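Local atomic coordinates of glycerol-3-phosphate dehydrogenase [NAD(+)] 1 (Saccharomyces cerevisiae, PDB entry 4FGW), a protein that catalyses the NAD-dependent interconversion of dihydroxyacetone phosphate and sn-glycerol 3-phosphate, supporting glycerol accumulation as an osmoregulator during hyperosmotic stress. Residues R288-T291 against Y292-S296; S321-D324 against A325-E329; K377-P380 against D381-E384. All blocks are in the same frame, centred on the assembly; numbering follows the deposited sequence.

Overall arrangement
The three contacts are local turns of the C-terminal helical part of the chain, met one after another along the sequence. None touches another. Contact 1 is the nearest of the three to the centre of the chain. The side chain of Tyr292 there lies about 10 Å from that of Lys245, the probable proton acceptor. Contact 2 has its centre about 34 Å from that of contact 1. Its Ala325 side chain is about 9 Å from that of Asn311, which probably binds substrate. Contact 3 lies away from these sites, with its centre about 21 Å from that of contact 2. Contacts 1 and 3 both meet the second subunit of the dimer.

Contact 1: residues R288-T291 against Y292-S296; sequences REET and YYQES
Tyr292 and Tyr293 fold back onto the start of their own short helix, 289-294. This helix follows the long helix 261-283 and leads into helix 296-307. The tight side is aromatic. The Tyr292 ring has Glu289 O at its edge, near the ring plane. Its CD2 lies 3.3 Å from Arg288 O. Ile276, Ile277, Ile240 and Cys241 pack round this ring, and Ser287 OG bonds its hydroxyl. Tyr293 holds CG between its backbone N and carbonyl carbon (chi1 68°), which brings the ring back along the helix. Its CE1 sits 3.5 Å from Glu290 CA, and Glu290 O lies over one face, offset toward the rim. The ring also stacks on Tyr293 of the second subunit. Tyr293 OH bonds Glu289 OE1 of that subunit, and Glu289 OE1 bonds its Tyr293 OH. Thr291 and Glu295 are also buried: Thr291 OG1 bonds Asp234 OD2 and Glu295 OE1 bonds Ser230 OG. The other side is looser and nearer solvent. Glu290 and Gln294 run alongside each other, with Glu290 CB 3.6 Å from Gln294 NE2. Arg288 NH2 reaches Glu290 OE2 only at a long 3.8 Å. That oxygen lies over a guanidinium face, so charge alone links the pair. Glu290 O accepts Gln294 N at 2.8 Å, nearly in line with its C=O bond (173°), and Tyr293 N weakly at 3.3 Å.

Contact 2: residues S321-D324 against A325-E329; sequences SGKD and AWECE
Lys323 and Glu327 cross at about a right angle at the start of helix 325-333. Glu327 turns CG anti to its backbone N (chi1 -163°) and then runs extended. This carries its carboxylate past the aliphatic base of the lysine, where OE2 lies 3.3 Å from Lys323 CB. The charged ends do not meet: Lys323 NZ stays 4.7 Å from Glu327 OE1. Their attraction is therefore probably modest. Cys328 swings SG beside its backbone N (chi1 -67°), back toward the preceding loop. SG comes 3.4 Å from Asp324 O and 3.8 Å from Ser321 OG. Val314, Leu317 and Met318 of helix 310-320 also touch this cysteine, which is buried. Ser321 holds OG between its backbone N and carbonyl carbon. From there OG bonds Leu317 O and weakly accepts Lys323 N at 3.3 Å. Trp326 meets the loop along the rim of its ring, with CE3 4.2 Å from Asp324 CB. Ala325 CB lies over one face of the indole, offset toward the rim, and the Tyr371 ring makes an edge-to-face pair with the Trp326 ring. Asp324 stands at the N-cap position, but its side chain makes no capping bond. Its main chain opens the helix instead: Cys328 N bonds Asp324 O at 3.2 Å. The arrangement is a short helix-loop-helix connection, joining helix 310-320, whose first residues Arg310 and Asn311 probably bind ligands, to helix 325-333.

Contact 3: residues K377-P380 against D381-E384; sequences KNLP and DMIE
The flat peptide group joining Asn378 to Leu379 has Met382 laid over one face. Met382 CE sits 3.5 Å almost straight above Leu379 N, and Met382 CG lies 3.3 Å from Asn378 O on that same face. Asp381 CB approaches Asn378 O from the other side of the plane, at 3.4 Å. The Asn378 amide and the Asp381 carboxylate come no nearer than 4.5 Å, between ND2 and OD2. The sharp bend of Met382 at chi3 (-86°) turns its methyl back over the peptide. The Leu379 and Met382 side chains cross at about a right angle, with Met382 CE 4.0 Å from Leu379 CD1. Both rest on Ala365 and Ile369 of helix 361-371. Residues 379-383 form a brief helix near the C-terminal end of the modelled chain, with Pro380 in its first turn. Met382 N bonds Asn378 O at 3.0 Å, and Ile383 N bonds Leu379 O at 3.2 Å. Both donors lie nearly in line with the C=O bond. Ile383 lays CG1 near Leu379 O, a position set by its first torsion (chi1 70°). Pro380 packs against Trp260 of its own chain and Trp193 of the second subunit. Ile383 also touches that Trp193. Pro380 O takes a weak bond from Glu384 N and a further one from His228 NE2 of the second subunit, whose His223 NE2 is bonded to Glu384 OE2.

Contact 1: residues R288-T291 against Y292-S296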
ATOM      1  N   ARG A 288      15.370  -4.173   8.404  1.00 67.82           N
ATOM      2  CA  ARG A 288      15.102  -5.051   7.274  1.00 65.54           C
ATOM      3  C   ARG A 288      14.089  -4.391   6.358  1.00 64.95           C
ATOM      4  O   ARG A 288      13.107  -3.839   6.849  1.00 61.44           O
ATOM      5  CB  ARG A 288      14.574  -6.403   7.778  1.00 64.25           C
ATOM      6  CG  ARG A 288      15.567  -7.146   8.673  1.00 75.41           C
ATOM      7  CD  ARG A 288      15.081  -8.524   9.070  1.00 83.50           C
ATOM      8  NE  ARG A 288      15.172  -9.476   7.961  1.00 90.56           N
ATOM      9  CZ  ARG A 288      14.138 -10.144   7.459  1.00 97.41           C
ATOM     10  NH1 ARG A 288      12.921  -9.984   7.969  1.00 79.18           N
ATOM     11  NH2 ARG A 288      14.314 -10.989   6.452  1.00 82.26           N
ATOM     12  N   GLU A 289      14.320  -4.446   5.026  1.00 62.35           N
ATOM     13  CA  GLU A 289      13.399  -3.914   4.007  1.00 59.86           C
ATOM     14  C   GLU A 289      12.022  -4.547   4.169  1.00 59.04           C
ATOM     15  O   GLU A 289      11.014  -3.863   4.020  1.00 57.21           O
ATOM     16  CB  GLU A 289      13.911  -4.227   2.593  1.00 63.35           C
ATOM     17  CG  GLU A 289      14.898  -3.218   2.054  1.00 78.90           C
ATOM     18  CD  GLU A 289      15.196  -3.288   0.567  1.00110.06           C
ATOM     19  OE1 GLU A 289      14.260  -3.088  -0.243  1.00100.15           O
ATOM     20  OE2 GLU A 289      16.384  -3.470   0.216  1.00111.17           O
ATOM     21  N   GLU A 290      12.006  -5.856   4.503  1.00 54.86           N
ATOM     22  CA  GLU A 290      10.858  -6.731   4.719  1.00 52.57           C
ATOM     23  C   GLU A 290       9.827  -6.136   5.653  1.00 55.03           C
ATOM     24  O   GLU A 290       8.643  -6.171   5.347  1.00 53.83           O
ATOM     25  CB  GLU A 290      11.323  -8.108   5.235  1.00 55.57           C
ATOM     26  CG  GLU A 290      11.935  -9.000   4.162  1.00 62.78           C
ATOM     27  CD  GLU A 290      13.395  -8.762   3.807  1.00 83.07           C
ATOM     28  OE1 GLU A 290      13.917  -9.528   2.966  1.00 76.09           O
ATOM     29  OE2 GLU A 290      14.019  -7.828   4.365  1.00 75.35           O
ATOM     30  N   THR A 291      10.284  -5.548   6.765  1.00 51.71           N
ATOM     31  CA  THR A 291       9.467  -4.905   7.796  1.00 49.13           C
ATOM     32  C   THR A 291       8.510  -3.870   7.202  1.00 49.89           C
ATOM     33  O   THR A 291       7.330  -3.849   7.553  1.00 47.48           O
ATOM     34  CB  THR A 291      10.413  -4.277   8.851  1.00 51.90           C
ATOM     35  OG1 THR A 291      11.307  -5.284   9.325  1.00 52.21           O
ATOM     36  CG2 THR A 291       9.676  -3.646  10.013  1.00 44.46           C
ATOM     37  N   TYR A 292       9.027  -3.030   6.298  1.00 47.39           N
ATOM     38  CA  TYR A 292       8.291  -1.939   5.665  1.00 46.04           C
ATOM     39  C   TYR A 292       7.139  -2.375   4.755  1.00 47.82           C
ATOM     40  O   TYR A 292       6.091  -1.735   4.775  1.00 46.77           O
ATOM     41  CB  TYR A 292       9.261  -0.998   4.944  1.00 49.10           C
ATOM     42  CG  TYR A 292      10.339  -0.456   5.854  1.00 53.74           C
ATOM     43  CD1 TYR A 292      10.122   0.681   6.621  1.00 55.89           C
ATOM     44  CD2 TYR A 292      11.575  -1.088   5.960  1.00 57.07           C
ATOM     45  CE1 TYR A 292      11.096   1.167   7.488  1.00 58.95           C
ATOM     46  CE2 TYR A 292      12.564  -0.605   6.816  1.00 59.93           C
ATOM     47  CZ  TYR A 292      12.318   0.525   7.578  1.00 66.25           C
ATOM     48  OH  TYR A 292      13.277   1.014   8.427  1.00 68.71           O
ATOM     49  N   TYR A 293       7.315  -3.459   3.983  1.00 44.11           N
ATOM     50  CA  TYR A 293       6.264  -3.938   3.083  1.00 43.22           C
ATOM     51  C   TYR A 293       5.492  -5.170   3.565  1.00 46.75           C
ATOM     52  O   TYR A 293       4.418  -5.434   3.038  1.00 46.60           O
ATOM     53  CB  TYR A 293       6.785  -4.106   1.643  1.00 45.23           C
ATOM     54  CG  TYR A 293       7.794  -5.219   1.457  1.00 47.28           C
ATOM     55  CD1 TYR A 293       9.156  -4.979   1.593  1.00 50.56           C
ATOM     56  CD2 TYR A 293       7.391  -6.501   1.086  1.00 47.67           C
ATOM     57  CE1 TYR A 293      10.092  -5.993   1.396  1.00 52.92           C
ATOM     58  CE2 TYR A 293       8.318  -7.528   0.903  1.00 49.89           C
ATOM     59  CZ  TYR A 293       9.668  -7.266   1.050  1.00 57.54           C
ATOM     60  OH  TYR A 293      10.585  -8.269   0.861  1.00 60.38           O
ATOM     61  N   GLN A 294       6.020  -5.919   4.557  1.00 43.47           N
ATOM     62  CA  GLN A 294       5.364  -7.126   5.089  1.00 42.04           C
ATOM     63  C   GLN A 294       4.531  -6.880   6.334  1.00 45.23           C
ATOM     64  O   GLN A 294       3.641  -7.680   6.620  1.00 44.43           O
ATOM     65  CB  GLN A 294       6.394  -8.212   5.438  1.00 44.75           C
ATOM     66  CG  GLN A 294       7.170  -8.782   4.257  1.00 50.12           C
ATOM     67  CD  GLN A 294       8.079  -9.934   4.625  1.00 65.99           C
ATOM     68  OE1 GLN A 294       8.498 -10.704   3.763  1.00 63.91           O
ATOM     69  NE2 GLN A 294       8.426 -10.083   5.900  1.00 57.65           N
ATOM     70  N   GLU A 295       4.849  -5.822   7.115  1.00 42.12           N
ATOM     71  CA  GLU A 295       4.202  -5.585   8.406  1.00 40.89           C
ATOM     72  C   GLU A 295       3.165  -4.472   8.468  1.00 44.36           C
ATOM     73  O   GLU A 295       3.203  -3.525   7.669  1.00 43.89           O
ATOM     74  CB  GLU A 295       5.258  -5.440   9.535  1.00 43.31           C
ATOM     75  CG  GLU A 295       6.308  -6.553   9.588  1.00 48.72           C
ATOM     76  CD  GLU A 295       5.820  -7.975   9.787  1.00 51.78           C
ATOM     77  OE1 GLU A 295       4.738  -8.159  10.388  1.00 46.27           O
ATOM     78  OE2 GLU A 295       6.533  -8.913   9.368  1.00 48.82           O
ATOM     79  N   SER A 296       2.237  -4.601   9.448  1.00 39.62           N
ATOM     80  CA  SER A 296       1.172  -3.640   9.725  1.00 38.18           C
ATOM     81  C   SER A 296       1.747  -2.250   9.986  1.00 42.36           C
ATOM     82  O   SER A 296       1.224  -1.258   9.483  1.00 40.00           O
ATOM     83  CB  SER A 296       0.330  -4.101  10.913  1.00 40.43           C
ATOM     84  OG  SER A 296      -0.770  -3.228  11.122  1.00 44.63           O
TER

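Contact 2: residues S321-D324 against A325-E329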
ATOM      1  N   SER A 321      -8.430  25.296  -0.720  1.00 94.81           N
ATOM      2  CA  SER A 321      -8.507  26.711  -0.398  1.00 99.65           C
ATOM      3  C   SER A 321      -7.315  27.528  -0.904  1.00108.25           C
ATOM      4  O   SER A 321      -7.496  28.427  -1.728  1.00112.50           O
ATOM      5  CB  SER A 321      -8.687  26.900   1.105  1.00102.41           C
ATOM      6  OG  SER A 321      -7.597  26.341   1.822  1.00107.61           O
ATOM      7  N   GLY A 322      -6.125  27.216  -0.397  1.00103.44           N
ATOM      8  CA  GLY A 322      -4.895  27.932  -0.713  1.00106.42           C
ATOM      9  C   GLY A 322      -4.298  28.574   0.523  1.00111.78           C
ATOM     10  O   GLY A 322      -3.449  29.463   0.415  1.00114.85           O
ATOM     11  N   LYS A 323      -4.875  28.233   1.662  1.00106.21           N
ATOM     12  CA  LYS A 323      -4.468  28.820   2.917  1.00107.46           C
ATOM     13  C   LYS A 323      -3.268  28.059   3.342  1.00109.27           C
ATOM     14  O   LYS A 323      -2.958  27.051   2.759  1.00104.84           O
ATOM     15  CB  LYS A 323      -5.549  28.676   3.974  1.00108.83           C
ATOM     16  CG  LYS A 323      -6.866  29.282   3.601  1.00120.85           C
ATOM     17  CD  LYS A 323      -7.983  28.660   4.389  1.00128.04           C
ATOM     18  CE  LYS A 323      -9.276  29.341   4.073  1.00140.86           C
ATOM     19  NZ  LYS A 323      -9.011  30.479   3.173  1.00156.62           N
ATOM     20  N   ASP A 324      -2.581  28.526   4.357  1.00109.08           N
ATOM     21  CA  ASP A 324      -1.416  27.807   4.789  1.00108.00           C
ATOM     22  C   ASP A 324      -1.871  26.643   5.642  1.00106.04           C
ATOM     23  O   ASP A 324      -3.032  26.532   5.998  1.00104.25           O
ATOM     24  CB  ASP A 324      -0.481  28.721   5.575  1.00113.77           C
ATOM     25  CG  ASP A 324       0.197  29.737   4.701  1.00125.02           C
ATOM     26  OD1 ASP A 324       0.173  29.562   3.471  1.00122.81           O
ATOM     27  OD2 ASP A 324       0.760  30.708   5.239  1.00133.16           O
ATOM     28  N   ALA A 325      -0.935  25.778   5.971  1.00 99.50           N
ATOM     29  CA  ALA A 325      -1.224  24.643   6.799  1.00 94.67           C
ATOM     30  C   ALA A 325      -2.034  25.013   8.019  1.00 98.31           C
ATOM     31  O   ALA A 325      -3.168  24.577   8.186  1.00 94.86           O
ATOM     32  CB  ALA A 325       0.062  24.008   7.221  1.00 94.45           C
ATOM     33  N   TRP A 326      -1.427  25.812   8.882  1.00 98.50           N
ATOM     34  CA  TRP A 326      -1.944  26.078  10.212  1.00 99.06           C
ATOM     35  C   TRP A 326      -3.293  26.743  10.242  1.00100.94           C
ATOM     36  O   TRP A 326      -4.088  26.556  11.141  1.00 98.96           O
ATOM     37  CB  TRP A 326      -0.919  26.879  10.954  1.00102.12           C
ATOM     38  CG  TRP A 326       0.372  26.185  10.987  1.00102.07           C
ATOM     39  CD1 TRP A 326       0.807  25.332  11.936  1.00102.66           C
ATOM     40  CD2 TRP A 326       1.408  26.280  10.027  1.00102.78           C
ATOM     41  NE1 TRP A 326       2.062  24.885  11.636  1.00101.48           N
ATOM     42  CE2 TRP A 326       2.456  25.462  10.464  1.00104.82           C
ATOM     43  CE3 TRP A 326       1.558  26.982   8.843  1.00106.55           C
ATOM     44  CZ2 TRP A 326       3.624  25.324   9.763  1.00104.63           C
ATOM     45  CZ3 TRP A 326       2.723  26.845   8.148  1.00108.55           C
ATOM     46  CH2 TRP A 326       3.741  26.023   8.606  1.00107.30           C
ATOM     47  N   GLU A 327      -3.542  27.502   9.212  1.00 98.45           N
ATOM     48  CA  GLU A 327      -4.847  28.111   8.975  1.00100.11           C
ATOM     49  C   GLU A 327      -5.846  26.970   8.730  1.00100.00           C
ATOM     50  O   GLU A 327      -6.968  27.015   9.236  1.00 99.30           O
ATOM     51  CB  GLU A 327      -4.774  29.043   7.754  1.00104.90           C
ATOM     52  CG  GLU A 327      -5.920  30.040   7.653  1.00122.14           C
ATOM     53  CD  GLU A 327      -5.721  31.226   6.722  1.00151.74           C
ATOM     54  OE1 GLU A 327      -6.549  32.165   6.784  1.00144.50           O
ATOM     55  OE2 GLU A 327      -4.741  31.229   5.942  1.00150.61           O
ATOM     56  N   CYS A 328      -5.411  25.930   7.982  1.00 93.97           N
ATOM     57  CA  CYS A 328      -6.194  24.731   7.680  1.00 89.95           C
ATOM     58  C   CYS A 328      -6.304  23.800   8.901  1.00 91.65           C
ATOM     59  O   CYS A 328      -7.347  23.177   9.100  1.00 89.41           O
ATOM     60  CB  CYS A 328      -5.625  24.007   6.463  1.00 87.91           C
ATOM     61  SG  CYS A 328      -5.798  24.926   4.910  1.00 95.07           S
ATOM     62  N   GLU A 329      -5.241  23.736   9.724  1.00 89.36           N
ATOM     63  CA  GLU A 329      -5.130  22.945  10.957  1.00 88.05           C
ATOM     64  C   GLU A 329      -6.159  23.419  11.992  1.00 97.70           C
ATOM     65  O   GLU A 329      -6.787  22.591  12.653  1.00 95.72           O
ATOM     66  CB  GLU A 329      -3.699  23.066  11.518  1.00 89.65           C
ATOM     67  CG  GLU A 329      -3.303  21.993  12.517  1.00 94.01           C
ATOM     68  CD  GLU A 329      -1.885  22.109  13.047  1.00108.74           C
ATOM     69  OE1 GLU A 329      -1.511  23.207  13.519  1.00113.86           O
ATOM     70  OE2 GLU A 329      -1.163  21.085  13.038  1.00 88.14           O
TER

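Contact 3: residues K377-P380 against D381-E384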
ATOM      1  N   LYS A 377       1.655  22.112  -7.403  1.00 91.15           N
ATOM      2  CA  LYS A 377       1.384  21.517  -8.719  1.00 91.38           C
ATOM      3  C   LYS A 377       2.685  20.940  -9.306  1.00 96.08           C
ATOM      4  O   LYS A 377       2.636  20.098 -10.202  1.00 94.40           O
ATOM      5  CB  LYS A 377       0.825  22.574  -9.694  1.00 98.82           C
ATOM      6  CG  LYS A 377      -0.477  23.253  -9.257  1.00115.51           C
ATOM      7  CD  LYS A 377      -1.034  24.193 -10.340  1.00129.66           C
ATOM      8  CE  LYS A 377      -0.345  25.541 -10.409  1.00145.11           C
ATOM      9  NZ  LYS A 377      -0.792  26.331 -11.586  1.00156.41           N
ATOM     10  N   ASN A 378       3.845  21.418  -8.805  1.00 95.04           N
ATOM     11  CA  ASN A 378       5.185  21.011  -9.231  1.00 96.14           C
ATOM     12  C   ASN A 378       5.650  19.698  -8.599  1.00 95.48           C
ATOM     13  O   ASN A 378       6.745  19.232  -8.926  1.00 96.42           O
ATOM     14  CB  ASN A 378       6.197  22.122  -8.938  1.00 99.65           C
ATOM     15  CG  ASN A 378       5.998  23.414  -9.697  1.00118.99           C
ATOM     16  OD1 ASN A 378       6.596  24.437  -9.357  1.00113.31           O
ATOM     17  ND2 ASN A 378       5.199  23.408 -10.757  1.00110.48           N
ATOM     18  N   LEU A 379       4.826  19.104  -7.702  1.00 87.01           N
ATOM     19  CA  LEU A 379       5.091  17.840  -7.004  1.00 82.29           C
ATOM     20  C   LEU A 379       5.619  16.724  -7.934  1.00 84.93           C
ATOM     21  O   LEU A 379       6.703  16.220  -7.632  1.00 84.79           O
ATOM     22  CB  LEU A 379       3.875  17.412  -6.150  1.00 78.09           C
ATOM     23  CG  LEU A 379       4.085  16.426  -4.994  1.00 78.44           C
ATOM     24  CD1 LEU A 379       5.131  16.908  -4.017  1.00 81.50           C
ATOM     25  CD2 LEU A 379       2.801  16.240  -4.231  1.00 75.56           C
ATOM     26  N   PRO A 380       4.978  16.407  -9.105  1.00 81.20           N
ATOM     27  CA  PRO A 380       5.551  15.387 -10.013  1.00 80.73           C
ATOM     28  C   PRO A 380       6.971  15.687 -10.502  1.00 88.09           C
ATOM     29  O   PRO A 380       7.787  14.768 -10.560  1.00 87.04           O
ATOM     30  CB  PRO A 380       4.568  15.370 -11.187  1.00 83.01           C
ATOM     31  CG  PRO A 380       3.294  15.846 -10.612  1.00 85.83           C
ATOM     32  CD  PRO A 380       3.693  16.906  -9.641  1.00 82.91           C
ATOM     33  N   ASP A 381       7.262  16.964 -10.845  1.00 88.76           N
ATOM     34  CA  ASP A 381       8.575  17.423 -11.309  1.00 93.20           C
ATOM     35  C   ASP A 381       9.638  17.322 -10.208  1.00 96.83           C
ATOM     36  O   ASP A 381      10.802  17.053 -10.512  1.00 99.04           O
ATOM     37  CB  ASP A 381       8.499  18.875 -11.814  1.00100.19           C
ATOM     38  CG  ASP A 381       7.606  19.131 -13.018  1.00113.43           C
ATOM     39  OD1 ASP A 381       7.318  18.167 -13.766  1.00113.16           O
ATOM     40  OD2 ASP A 381       7.241  20.308 -13.243  1.00120.83           O
ATOM     41  N   MET A 382       9.240  17.553  -8.942  1.00 90.57           N
ATOM     42  CA  MET A 382      10.124  17.507  -7.772  1.00 90.07           C
ATOM     43  C   MET A 382      10.567  16.082  -7.433  1.00 90.29           C
ATOM     44  O   MET A 382      11.709  15.877  -7.023  1.00 91.52           O
ATOM     45  CB  MET A 382       9.452  18.154  -6.551  1.00 90.72           C
ATOM     46  CG  MET A 382       9.217  19.643  -6.708  1.00 98.31           C
ATOM     47  SD  MET A 382       8.707  20.433  -5.168  1.00101.51           S
ATOM     48  CE  MET A 382       7.002  20.179  -5.214  1.00 94.20           C
ATOM     49  N   ILE A 383       9.667  15.108  -7.611  1.00 82.54           N
ATOM     50  CA  ILE A 383       9.923  13.692  -7.309  1.00 79.04           C
ATOM     51  C   ILE A 383      10.400  12.869  -8.523  1.00 85.36           C
ATOM     52  O   ILE A 383      10.870  11.742  -8.343  1.00 84.11           O
ATOM     53  CB  ILE A 383       8.740  13.036  -6.534  1.00 76.13           C
ATOM     54  CG1 ILE A 383       7.479  12.876  -7.428  1.00 74.45           C
ATOM     55  CG2 ILE A 383       8.449  13.817  -5.243  1.00 75.37           C
ATOM     56  CD1 ILE A 383       6.314  12.046  -6.830  1.00 69.57           C
ATOM     57  N   GLU A 384      10.286  13.444  -9.745  1.00 84.85           N
ATOM     58  CA  GLU A 384      10.676  12.842 -11.024  1.00 86.69           C
ATOM     59  C   GLU A 384      12.100  12.275 -10.987  1.00 94.45           C
ATOM     60  O   GLU A 384      13.041  12.962 -10.580  1.00 97.05           O
ATOM     61  CB  GLU A 384      10.519  13.861 -12.167  1.00 91.80           C
ATOM     62  CG  GLU A 384      10.603  13.280 -13.571  1.00 99.17           C
ATOM     63  CD  GLU A 384      10.320  14.263 -14.693  1.00117.55           C
ATOM     64  OE1 GLU A 384      10.634  15.467 -14.537  1.00105.50           O
ATOM     65  OE2 GLU A 384       9.795  13.823 -15.740  1.00111.58           O
TER